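Local coordinates for putative rhamnosidase (Streptomyces avermitilis, PDB 3W5M), which hydrolyses terminal non-reducing alpha-L-rhamnose residues from citrus flavonoids and gum arabic, and binds L-rhamnose through a calcium-dependent carbohydrate-binding module, at residues P82-W88 with S106-L112; K314-R320 with L403-D409; S10-V14 with H24-S28; S41-V47 with V59-V65. One frame throughout, in Å; residues are numbered along the deposited sequence.

Interaction 1. Residues P82-W88 with S106-L112; sequences PRTRYFW and SWWETGL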
# COMPACT_ATOMS: atom_id res chain seq x y z
N PRO A 82 -0.50 9.91 29.42
CA PRO A 82 0.28 8.96 28.60
C PRO A 82 0.55 7.62 29.32
O PRO A 82 0.52 7.56 30.55
CB PRO A 82 1.61 9.68 28.36
CG PRO A 82 1.39 11.11 28.76
CD PRO A 82 0.28 11.11 29.76
N ARG A 83 0.81 6.58 28.53
CA ARG A 83 1.20 5.25 29.03
C ARG A 83 0.21 4.66 30.02
O ARG A 83 0.63 3.96 30.96
CB ARG A 83 2.53 5.29 29.77
CG ARG A 83 3.70 5.92 29.09
CD ARG A 83 4.72 6.19 30.20
NE ARG A 83 5.97 6.51 29.57
CZ ARG A 83 6.40 7.74 29.35
NH1 ARG A 83 5.69 8.79 29.74
NH2 ARG A 83 7.55 7.91 28.72
N THR A 84 -1.07 4.95 29.85
CA THR A 84 -2.04 4.51 30.85
C THR A 84 -3.12 3.65 30.27
O THR A 84 -3.69 3.99 29.22
CB THR A 84 -2.61 5.72 31.59
OG1 THR A 84 -1.53 6.40 32.21
CG2 THR A 84 -3.63 5.31 32.68
N ARG A 85 -3.40 2.54 30.94
CA ARG A 85 -4.53 1.70 30.54
C ARG A 85 -5.85 2.19 31.16
O ARG A 85 -5.95 2.39 32.38
CB ARG A 85 -4.25 0.22 30.83
CG ARG A 85 -5.36 -0.73 30.37
CD ARG A 85 -4.90 -2.19 30.40
NE ARG A 85 -3.84 -2.42 29.43
CZ ARG A 85 -3.47 -3.61 28.96
NH1 ARG A 85 -4.06 -4.72 29.42
NH2 ARG A 85 -2.50 -3.68 28.05
N TYR A 86 -6.84 2.46 30.32
CA TYR A 86 -8.15 2.91 30.76
C TYR A 86 -9.19 1.83 30.54
O TYR A 86 -9.40 1.39 29.40
CB TYR A 86 -8.57 4.18 30.03
CG TYR A 86 -7.72 5.36 30.44
CD1 TYR A 86 -8.02 6.09 31.60
CD2 TYR A 86 -6.59 5.73 29.71
CE1 TYR A 86 -7.23 7.16 31.99
CE2 TYR A 86 -5.79 6.81 30.11
CZ TYR A 86 -6.12 7.52 31.24
OH TYR A 86 -5.35 8.60 31.63
N PHE A 87 -9.84 1.41 31.62
CA PHE A 87 -10.89 0.40 31.53
C PHE A 87 -12.22 1.10 31.37
O PHE A 87 -12.42 2.21 31.89
CB PHE A 87 -10.86 -0.53 32.73
CG PHE A 87 -9.66 -1.41 32.78
CD1 PHE A 87 -8.48 -0.96 33.35
CD2 PHE A 87 -9.69 -2.70 32.26
CE1 PHE A 87 -7.36 -1.77 33.40
CE2 PHE A 87 -8.58 -3.53 32.30
CZ PHE A 87 -7.41 -3.06 32.88
N TRP A 88 -13.10 0.51 30.56
CA TRP A 88 -14.38 1.11 30.34
C TRP A 88 -15.49 0.11 30.14
O TRP A 88 -15.28 -1.04 29.80
CB TRP A 88 -14.36 2.14 29.20
CG TRP A 88 -14.29 1.54 27.81
CD1 TRP A 88 -13.22 0.94 27.24
CD2 TRP A 88 -15.34 1.51 26.84
NE1 TRP A 88 -13.54 0.50 25.97
CE2 TRP A 88 -14.84 0.86 25.70
CE3 TRP A 88 -16.66 1.98 26.83
CZ2 TRP A 88 -15.60 0.68 24.53
CZ3 TRP A 88 -17.45 1.77 25.68
CH2 TRP A 88 -16.90 1.13 24.54
N SER A 106 -13.89 -3.49 29.13
CA SER A 106 -12.89 -3.53 28.08
C SER A 106 -11.84 -2.47 28.40
O SER A 106 -11.90 -1.85 29.46
CB SER A 106 -13.53 -3.30 26.70
OG SER A 106 -12.56 -3.56 25.68
N TRP A 107 -10.88 -2.24 27.51
CA TRP A 107 -9.87 -1.25 27.81
C TRP A 107 -9.25 -0.66 26.54
O TRP A 107 -9.34 -1.27 25.45
CB TRP A 107 -8.77 -1.85 28.73
CG TRP A 107 -8.05 -3.07 28.17
CD1 TRP A 107 -8.33 -4.40 28.47
CD2 TRP A 107 -6.93 -3.10 27.26
NE1 TRP A 107 -7.47 -5.22 27.78
CE2 TRP A 107 -6.60 -4.46 27.04
CE3 TRP A 107 -6.19 -2.10 26.60
CZ2 TRP A 107 -5.55 -4.85 26.20
CZ3 TRP A 107 -5.15 -2.49 25.75
CH2 TRP A 107 -4.84 -3.86 25.55
N TRP A 108 -8.68 0.53 26.68
CA TRP A 108 -7.69 1.02 25.70
C TRP A 108 -6.48 1.51 26.48
O TRP A 108 -6.60 1.81 27.67
CB TRP A 108 -8.26 2.10 24.78
CG TRP A 108 -8.34 3.50 25.36
CD1 TRP A 108 -7.42 4.50 25.26
CD2 TRP A 108 -9.43 4.04 26.12
NE1 TRP A 108 -7.86 5.63 25.91
CE2 TRP A 108 -9.10 5.38 26.44
CE3 TRP A 108 -10.67 3.53 26.54
CZ2 TRP A 108 -9.95 6.21 27.17
CZ3 TRP A 108 -11.52 4.36 27.27
CH2 TRP A 108 -11.16 5.69 27.57
N GLU A 109 -5.33 1.58 25.84
CA GLU A 109 -4.14 2.06 26.50
C GLU A 109 -3.50 3.17 25.68
O GLU A 109 -3.25 3.01 24.49
CB GLU A 109 -3.16 0.90 26.76
CG GLU A 109 -1.93 1.31 27.56
CD GLU A 109 -1.00 0.14 27.87
OE1 GLU A 109 -1.51 -0.89 28.37
OE2 GLU A 109 0.22 0.24 27.64
N THR A 110 -3.23 4.31 26.33
CA THR A 110 -2.59 5.41 25.64
C THR A 110 -1.13 5.11 25.38
O THR A 110 -0.46 4.35 26.13
CB THR A 110 -2.73 6.73 26.43
OG1 THR A 110 -2.15 6.58 27.73
CG2 THR A 110 -4.18 7.08 26.59
N GLY A 111 -0.61 5.71 24.31
CA GLY A 111 0.82 5.71 24.08
C GLY A 111 1.52 6.87 24.77
O GLY A 111 1.09 7.35 25.83
N LEU A 112 2.59 7.33 24.13
CA LEU A 112 3.46 8.34 24.71
C LEU A 112 2.87 9.74 24.62
O LEU A 112 3.29 10.64 25.35
CB LEU A 112 4.83 8.28 24.05
CG LEU A 112 5.66 7.01 24.35
CD1 LEU A 112 7.05 7.12 23.77
CD2 LEU A 112 5.76 6.72 25.84
O HOH W 1 -12.33 -1.45 23.78
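R85, W108 and W88 have the most area buried here; R85 works on one face of the antiparallel pair, W108 and W88 together on the other. R85 shares its face with F87, W107 and E109. Its guanidinium lies flat on the W107 indole, CZ 3.5 Å from the centroid of the six-membered ring and the planes at 7°, a cation-pi stack, while NE and NH2 both donate to E109 OE1 at 3.0 Å; E109 also forms a salt bridge with R320. On the other face W108 sits between two aromatics: Y86 CB lies over its six-membered ring, 3.7 Å from the centroid, a CH-pi contact, and its edge points at the face of the W88 five-membered ring in an offset T-shaped pair. Backbone bonds such as Y86 N to W108 O (2.7 Å) and W88 N to S106 O (2.9 Å) set the register. Strands 85-94 and 106-110 form a hairpin of the immunoglobulin-like domain; 106-110 edges the four-stranded sheet, strand 40-48 flanks 85-94, and strand 10-11 packs on W88 and W108 through V11.

Interaction 2. Residues K314-R320 with L403-D409; sequences KKVSRAR and LEVEYAD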
# COMPACT_ATOMS: atom_id res chain seq x y z
N LYS A 314 13.17 -8.19 40.42
CA LYS A 314 11.93 -7.80 41.05
C LYS A 314 10.83 -8.24 40.15
O LYS A 314 11.03 -8.39 38.94
CB LYS A 314 11.80 -6.28 41.14
CG LYS A 314 12.74 -5.57 42.06
CD LYS A 314 12.41 -4.10 41.99
CE LYS A 314 13.53 -3.27 42.58
NZ LYS A 314 13.21 -1.82 42.48
N LYS A 315 9.64 -8.37 40.71
CA LYS A 315 8.45 -8.74 39.97
C LYS A 315 8.05 -7.61 38.99
O LYS A 315 7.86 -6.47 39.40
CB LYS A 315 7.33 -9.06 40.96
CG LYS A 315 5.95 -9.25 40.35
CD LYS A 315 5.88 -10.50 39.46
CE LYS A 315 4.44 -10.81 39.09
NZ LYS A 315 3.64 -11.22 40.28
N VAL A 316 7.95 -7.95 37.71
CA VAL A 316 7.54 -7.02 36.64
C VAL A 316 6.03 -6.91 36.64
O VAL A 316 5.32 -7.93 36.65
CB VAL A 316 8.02 -7.52 35.26
CG1 VAL A 316 7.47 -6.66 34.12
CG2 VAL A 316 9.54 -7.59 35.22
N SER A 317 5.53 -5.68 36.65
CA SER A 317 4.11 -5.47 36.51
C SER A 317 3.73 -5.24 35.04
O SER A 317 2.62 -5.58 34.64
CB SER A 317 3.61 -4.31 37.40
OG SER A 317 4.30 -3.11 37.09
N ARG A 318 4.66 -4.68 34.25
CA ARG A 318 4.33 -4.34 32.84
C ARG A 318 5.60 -3.97 32.08
O ARG A 318 6.51 -3.39 32.65
CB ARG A 318 3.38 -3.15 32.85
CG ARG A 318 2.71 -2.81 31.55
CD ARG A 318 1.86 -1.57 31.75
NE ARG A 318 2.66 -0.35 31.65
CZ ARG A 318 2.13 0.87 31.47
NH1 ARG A 318 0.81 1.01 31.36
NH2 ARG A 318 2.92 1.94 31.39
N ALA A 319 5.68 -4.30 30.79
CA ALA A 319 6.76 -3.75 29.96
C ALA A 319 6.19 -3.42 28.59
O ALA A 319 5.33 -4.15 28.08
CB ALA A 319 7.96 -4.70 29.85
N ARG A 320 6.67 -2.30 28.03
CA ARG A 320 6.22 -1.83 26.72
C ARG A 320 7.43 -1.47 25.92
O ARG A 320 8.42 -0.93 26.47
CB ARG A 320 5.36 -0.55 26.87
CG ARG A 320 4.08 -0.75 27.67
CD ARG A 320 3.10 -1.64 26.91
NE ARG A 320 1.83 -1.81 27.61
CZ ARG A 320 1.49 -2.89 28.31
NH1 ARG A 320 2.34 -3.91 28.41
NH2 ARG A 320 0.30 -2.95 28.89
N LEU A 403 12.27 1.11 25.63
CA LEU A 403 11.68 0.02 26.39
C LEU A 403 11.47 0.49 27.81
O LEU A 403 12.42 0.98 28.46
CB LEU A 403 12.62 -1.20 26.35
CG LEU A 403 12.26 -2.36 27.28
CD1 LEU A 403 11.04 -3.11 26.78
CD2 LEU A 403 13.48 -3.28 27.41
N GLU A 404 10.24 0.36 28.28
CA GLU A 404 9.86 0.79 29.63
C GLU A 404 9.37 -0.39 30.43
O GLU A 404 8.43 -1.05 30.05
CB GLU A 404 8.77 1.83 29.55
CG GLU A 404 9.28 3.06 28.79
CD GLU A 404 8.30 4.21 28.78
OE1 GLU A 404 7.23 4.10 29.45
OE2 GLU A 404 8.60 5.22 28.10
N VAL A 405 10.05 -0.66 31.53
CA VAL A 405 9.64 -1.75 32.42
C VAL A 405 9.19 -1.16 33.75
O VAL A 405 9.96 -0.41 34.37
CB VAL A 405 10.82 -2.69 32.68
CG1 VAL A 405 10.31 -3.95 33.38
CG2 VAL A 405 11.56 -3.01 31.38
N GLU A 406 7.98 -1.49 34.17
CA GLU A 406 7.42 -1.07 35.47
C GLU A 406 7.46 -2.27 36.40
O GLU A 406 7.14 -3.38 35.98
CB GLU A 406 5.96 -0.64 35.36
CG GLU A 406 5.59 0.18 34.14
CD GLU A 406 5.71 1.69 34.33
OE1 GLU A 406 6.57 2.16 35.12
OE2 GLU A 406 4.92 2.41 33.66
N TYR A 407 7.78 -2.02 37.65
CA TYR A 407 7.88 -3.08 38.65
C TYR A 407 6.76 -2.94 39.70
O TYR A 407 6.22 -1.84 39.89
CB TYR A 407 9.29 -3.05 39.26
CG TYR A 407 10.34 -3.51 38.27
CD1 TYR A 407 10.51 -4.87 37.99
CD2 TYR A 407 11.14 -2.59 37.60
CE1 TYR A 407 11.45 -5.31 37.08
CE2 TYR A 407 12.09 -3.02 36.68
CZ TYR A 407 12.24 -4.39 36.43
OH TYR A 407 13.17 -4.85 35.52
N ALA A 408 6.39 -4.06 40.32
CA ALA A 408 5.27 -4.10 41.25
C ALA A 408 5.50 -3.19 42.45
O ALA A 408 4.54 -2.71 43.01
CB ALA A 408 4.94 -5.54 41.70
N ASP A 409 6.75 -2.92 42.81
CA ASP A 409 7.05 -1.96 43.90
C ASP A 409 6.91 -0.48 43.48
O ASP A 409 7.23 0.42 44.27
CB ASP A 409 8.43 -2.21 44.54
CG ASP A 409 9.58 -1.90 43.59
OD1 ASP A 409 9.34 -1.54 42.42
OD2 ASP A 409 10.75 -2.01 44.02
O HOH W 2 8.53 -5.19 42.38
O HOH W 3 5.66 -0.13 30.76
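The ladder between these two antiparallel strands is regular at one end and kinked at the other. R320 with E404 and R318 with E406 are hydrogen-bonded pairs, tied by E404 N to R320 O (2.9 Å) and E406 N to R318 O (2.8 Å). Beyond them E406 O takes both S317 N (2.9 Å) and R318 N (3.3 Å), so one extra residue is fitted in opposite E406. This turns S317 CB toward the partner strand, where its OG reaches within 3.4 Å of E406 CB, and V316 away. The V316 side chain still fills the hollow between two neighbours, CG1 lying 4.0 Å from V405 CG1 and CG2 3.5 Å from Y407 CE1. The Y407 ring slots in beside the K314-K315 backbone, its edge facing both carbonyls: CE1 is 3.6 Å from K314 O and CD1 3.4 Å from K315 O. Small A319 makes a shallow spot beside V405 (CB to CG2 4.3 Å). At the open end K314 NZ bridges to D409 OD2 at 2.9 Å, with T411 joining both side chains. On the opposite face from A319 and V405, R318 NH2 meets E406 OE2 at 3.1 Å, while R318 NH1 hydrogen-bonds R83 O. The offset at S317-R318 is a classic beta bulge, set in a mixed five-stranded sheet of the alpha-L-rhamnosidase N-terminal domain.

Interaction 3. Residues S10-V14 with H24-S28; sequences SVEYV and HPRLS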
# COMPACT_ATOMS: atom_id res chain seq x y z
N SER A 10 -15.96 -1.10 21.07
CA SER A 10 -14.67 -0.78 20.44
C SER A 10 -14.29 0.67 20.70
O SER A 10 -15.12 1.49 21.08
CB SER A 10 -14.70 -1.07 18.93
OG SER A 10 -15.58 -0.17 18.26
N VAL A 11 -13.01 0.96 20.48
CA VAL A 11 -12.47 2.29 20.67
C VAL A 11 -11.69 2.60 19.40
O VAL A 11 -10.80 1.85 19.00
CB VAL A 11 -11.56 2.36 21.91
CG1 VAL A 11 -11.01 3.77 22.09
CG2 VAL A 11 -12.33 1.95 23.18
N GLU A 12 -12.02 3.70 18.73
CA GLU A 12 -11.37 4.02 17.47
C GLU A 12 -11.32 2.81 16.51
O GLU A 12 -10.26 2.51 15.95
CB GLU A 12 -9.97 4.62 17.70
CG GLU A 12 -9.96 5.95 18.45
CD GLU A 12 -10.51 7.10 17.60
OE1 GLU A 12 -10.27 7.11 16.36
OE2 GLU A 12 -11.17 8.01 18.16
N TYR A 13 -12.48 2.17 16.33
CA TYR A 13 -12.70 1.08 15.37
C TYR A 13 -12.11 -0.25 15.79
O TYR A 13 -12.21 -1.21 15.04
CB TYR A 13 -12.14 1.44 13.97
CG TYR A 13 -12.91 2.56 13.30
CD1 TYR A 13 -14.06 2.28 12.59
CD2 TYR A 13 -12.48 3.88 13.37
CE1 TYR A 13 -14.77 3.29 11.96
CE2 TYR A 13 -13.19 4.91 12.74
CZ TYR A 13 -14.34 4.60 12.04
OH TYR A 13 -15.07 5.58 11.37
N VAL A 14 -11.47 -0.32 16.94
CA VAL A 14 -10.82 -1.61 17.27
C VAL A 14 -11.12 -2.05 18.72
O VAL A 14 -11.41 -1.22 19.57
CB VAL A 14 -9.29 -1.64 16.99
CG1 VAL A 14 -8.92 -1.18 15.57
CG2 VAL A 14 -8.52 -0.87 18.02
N HIS A 24 -9.52 12.36 22.68
CA HIS A 24 -10.92 12.00 22.89
C HIS A 24 -11.27 10.78 22.07
O HIS A 24 -11.99 10.87 21.05
CB HIS A 24 -11.81 13.19 22.52
CG HIS A 24 -11.44 14.44 23.26
ND1 HIS A 24 -11.82 14.65 24.57
CD2 HIS A 24 -10.65 15.48 22.92
CE1 HIS A 24 -11.33 15.81 24.98
NE2 HIS A 24 -10.61 16.33 24.01
N PRO A 25 -10.77 9.59 22.51
CA PRO A 25 -11.01 8.36 21.74
C PRO A 25 -12.50 8.11 21.57
O PRO A 25 -13.27 8.31 22.51
CB PRO A 25 -10.35 7.24 22.58
CG PRO A 25 -10.03 7.85 23.90
CD PRO A 25 -9.95 9.35 23.71
N ARG A 26 -12.90 7.65 20.39
CA ARG A 26 -14.33 7.48 20.06
C ARG A 26 -14.79 6.06 20.34
O ARG A 26 -14.23 5.10 19.79
CB ARG A 26 -14.60 7.86 18.61
CG ARG A 26 -14.38 9.35 18.37
CD ARG A 26 -14.36 9.67 16.86
NE ARG A 26 -13.23 9.00 16.23
CZ ARG A 26 -13.07 8.85 14.91
NH1 ARG A 26 -13.97 9.34 14.06
NH2 ARG A 26 -12.01 8.21 14.46
N LEU A 27 -15.83 5.95 21.14
CA LEU A 27 -16.29 4.67 21.68
C LEU A 27 -17.51 4.21 20.90
O LEU A 27 -18.36 5.04 20.49
CB LEU A 27 -16.68 4.89 23.16
CG LEU A 27 -15.58 5.46 24.07
CD1 LEU A 27 -16.16 5.72 25.45
CD2 LEU A 27 -14.43 4.49 24.15
N SER A 28 -17.63 2.90 20.67
CA SER A 28 -18.78 2.34 19.95
C SER A 28 -19.33 1.12 20.66
O SER A 28 -18.56 0.33 21.23
CB SER A 28 -18.38 1.94 18.52
OG SER A 28 -18.07 3.09 17.72
O HOH W 4 -15.09 2.69 17.94
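A type I' turn, V11 to V14, takes over at the end of the short antiparallel pairing of these segments in the N-terminal immunoglobulin-like domain. S10 opens the pairing with reciprocal bonds to S28: S10 N to S28 O at 3.0 Å and S28 N to S10 O at 2.9 Å. V11 is the non-hydrogen-bonded partner of L27; its CG2 packs 3.4 Å from L27 CD2 and its CG1 3.6 Å from P25 CB, and W88 and W108 of the neighbouring sheet lie against the same valine. At E12 phi turns positive, yet its N still reaches R26 O at 2.8 Å. The E12 carboxylate meets R26 side-on in a two-pronged salt bridge, OE1 taking NH2 (2.8 Å) and OE2 taking NE (3.0 Å); OE2 also accepts from R26 N (2.8 Å). R26 NH1 forms a salt bridge with D712 and Y13 OH a hydrogen bond to it, so the turn contacts the six-hairpin glycosidase domain. S28 OG bonds L72 N; one water joins it (3.0 Å) to S10 OG (2.9 Å), Y13 N (3.1 Å) and R26 O (3.2 Å).

Interaction 4. Residues S41-V47 with V59-V65; sequences SAYQVRV and VWDSGKV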
# COMPACT_ATOMS: atom_id res chain seq x y z
N SER A 41 -32.44 5.02 23.84
CA SER A 41 -32.87 6.32 24.34
C SER A 41 -31.76 7.02 25.14
O SER A 41 -31.72 8.25 25.18
CB SER A 41 -34.16 6.24 25.19
OG SER A 41 -34.06 5.27 26.21
N ALA A 42 -30.90 6.23 25.78
CA ALA A 42 -29.85 6.81 26.63
C ALA A 42 -28.65 5.90 26.73
O ALA A 42 -28.78 4.70 26.48
CB ALA A 42 -30.41 7.10 28.03
N TYR A 43 -27.50 6.44 27.13
CA TYR A 43 -26.33 5.61 27.43
C TYR A 43 -25.61 6.15 28.64
O TYR A 43 -25.82 7.29 29.03
CB TYR A 43 -25.35 5.56 26.24
CG TYR A 43 -24.71 6.91 25.91
CD1 TYR A 43 -23.55 7.33 26.57
CD2 TYR A 43 -25.24 7.74 24.92
CE1 TYR A 43 -22.95 8.54 26.28
CE2 TYR A 43 -24.63 8.96 24.61
CZ TYR A 43 -23.50 9.36 25.31
OH TYR A 43 -22.87 10.56 25.02
N GLN A 44 -24.74 5.34 29.22
CA GLN A 44 -23.88 5.79 30.28
C GLN A 44 -22.56 5.10 30.17
O GLN A 44 -22.50 3.87 30.17
CB GLN A 44 -24.49 5.46 31.66
CG GLN A 44 -23.56 5.70 32.84
CD GLN A 44 -24.22 5.40 34.18
OE1 GLN A 44 -25.22 4.69 34.24
NE2 GLN A 44 -23.63 5.92 35.27
N VAL A 45 -21.49 5.90 30.12
CA VAL A 45 -20.14 5.36 30.04
C VAL A 45 -19.37 5.58 31.33
O VAL A 45 -19.41 6.66 31.90
CB VAL A 45 -19.36 5.99 28.85
CG1 VAL A 45 -17.90 5.52 28.87
CG2 VAL A 45 -20.05 5.70 27.53
N ARG A 46 -18.68 4.55 31.78
CA ARG A 46 -17.75 4.72 32.90
C ARG A 46 -16.37 4.32 32.49
O ARG A 46 -16.21 3.38 31.73
CB ARG A 46 -18.16 3.83 34.06
CG ARG A 46 -19.45 4.22 34.72
CD ARG A 46 -19.77 3.15 35.73
NE ARG A 46 -20.80 3.59 36.66
CZ ARG A 46 -21.34 2.81 37.59
NH1 ARG A 46 -20.95 1.54 37.71
NH2 ARG A 46 -22.27 3.32 38.38
N VAL A 47 -15.38 5.05 33.01
CA VAL A 47 -13.97 4.79 32.75
C VAL A 47 -13.26 4.80 34.10
O VAL A 47 -13.52 5.68 34.92
CB VAL A 47 -13.34 5.89 31.84
CG1 VAL A 47 -11.91 5.52 31.46
CG2 VAL A 47 -14.18 6.17 30.61
N VAL A 59 -12.01 7.65 36.86
CA VAL A 59 -11.63 8.51 35.71
C VAL A 59 -12.83 9.32 35.21
O VAL A 59 -12.82 10.54 35.21
CB VAL A 59 -10.93 7.69 34.59
CG1 VAL A 59 -10.53 8.55 33.40
CG2 VAL A 59 -9.71 6.96 35.13
N TRP A 60 -13.89 8.63 34.79
CA TRP A 60 -15.05 9.31 34.23
C TRP A 60 -16.32 8.51 34.46
O TRP A 60 -16.30 7.28 34.50
CB TRP A 60 -14.88 9.53 32.72
CG TRP A 60 -15.92 10.41 32.05
CD1 TRP A 60 -16.42 11.61 32.50
CD2 TRP A 60 -16.52 10.19 30.76
NE1 TRP A 60 -17.31 12.12 31.59
CE2 TRP A 60 -17.38 11.28 30.51
CE3 TRP A 60 -16.40 9.18 29.79
CZ2 TRP A 60 -18.14 11.38 29.34
CZ3 TRP A 60 -17.17 9.27 28.64
CH2 TRP A 60 -18.02 10.37 28.42
N ASP A 61 -17.41 9.23 34.62
CA ASP A 61 -18.74 8.68 34.60
C ASP A 61 -19.60 9.70 33.90
O ASP A 61 -19.87 10.75 34.46
CB ASP A 61 -19.27 8.44 36.01
CG ASP A 61 -20.58 7.67 36.03
OD1 ASP A 61 -21.41 7.84 35.09
OD2 ASP A 61 -20.77 6.88 36.98
N SER A 62 -20.04 9.41 32.68
CA SER A 62 -20.84 10.37 31.93
C SER A 62 -22.16 10.64 32.63
O SER A 62 -22.83 11.61 32.28
CB SER A 62 -21.17 9.81 30.55
OG SER A 62 -21.88 8.58 30.69
N GLY A 63 -22.54 9.76 33.56
CA GLY A 63 -23.95 9.66 33.99
C GLY A 63 -24.85 9.26 32.82
O GLY A 63 -24.38 9.02 31.69
N LYS A 64 -26.16 9.20 33.06
CA LYS A 64 -27.12 8.81 32.02
C LYS A 64 -27.30 9.94 31.01
O LYS A 64 -27.76 11.03 31.35
CB LYS A 64 -28.47 8.41 32.64
CG LYS A 64 -29.53 7.95 31.64
CD LYS A 64 -30.82 7.54 32.35
CE LYS A 64 -31.85 7.03 31.36
NZ LYS A 64 -32.96 6.27 32.00
N VAL A 65 -26.92 9.69 29.76
CA VAL A 65 -26.97 10.71 28.71
C VAL A 65 -28.07 10.37 27.73
O VAL A 65 -28.09 9.27 27.15
CB VAL A 65 -25.62 10.86 27.96
CG1 VAL A 65 -25.65 12.03 27.01
CG2 VAL A 65 -24.46 11.02 28.93
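A serine hydroxyl takes the place of a backbone carbonyl midway along this hairpin: V45 N donates to S62 OG at 2.8 Å, and S62 OG in turn donates to G63 O at 2.7 Å. The ladder is interrupted here, its register slipping by one between the Y43-V65 pair and the R46-D61 pair. D61 OD1 accepts from G63 N at 2.7 Å, an Asx turn that bends the 59-65 chain across the gap, with G63 at positive phi. S62 N still reaches V45 O at 2.9 Å. Further on, V59 N (3.2 Å) and W60 N (3.0 Å) share V47 O, a classic beta bulge. One face is apolar: V65 CB sits over the Y43 ring, 3.9 Å from its centroid, and W60 CE3 and CZ3 touch V47 CG2 and V45 CG1, both at 3.8 Å. W60 also meets Y75 edge-to-face, and V45 continues inward to L27 and W29. On the other face Q44 NE2 donates to D61 OD1 at 2.9 Å, and R46 NE makes a weak salt-bridge contact with D61 OD2 at 3.3 Å. The chemistry implies that side-chain groups of S62 and D61 keep this edge strand attached where regular backbone pairing lapses.

How the interactions relate
Interactions 1, 3 and 4 lie in the N-terminal immunoglobulin-like domain, and interaction 2 lies in the alpha-L-rhamnosidase N-terminal domain. Interactions 1 and 4 are the two ends of one sheet, joined through neighbouring strands 85-94 and 40-48, with V47 against Y86. Interaction 3 belongs to the facing sheet: V11 and P25 meet W88 and W108, and L27 meets V45 of interaction 4. Interactions 1 and 3 are mostly buried (8 of 14 and 5 of 9 residues), and aromatic packing is richest where the sheets meet; interaction 4, at the sheet edge, has 4 of 14 buried, and interaction 2, with five exposed, has a solvent-facing lysine–aspartate pair. Interactions 1 and 2 touch across the domain boundary through charges, E109 with R320 and R83 with E404.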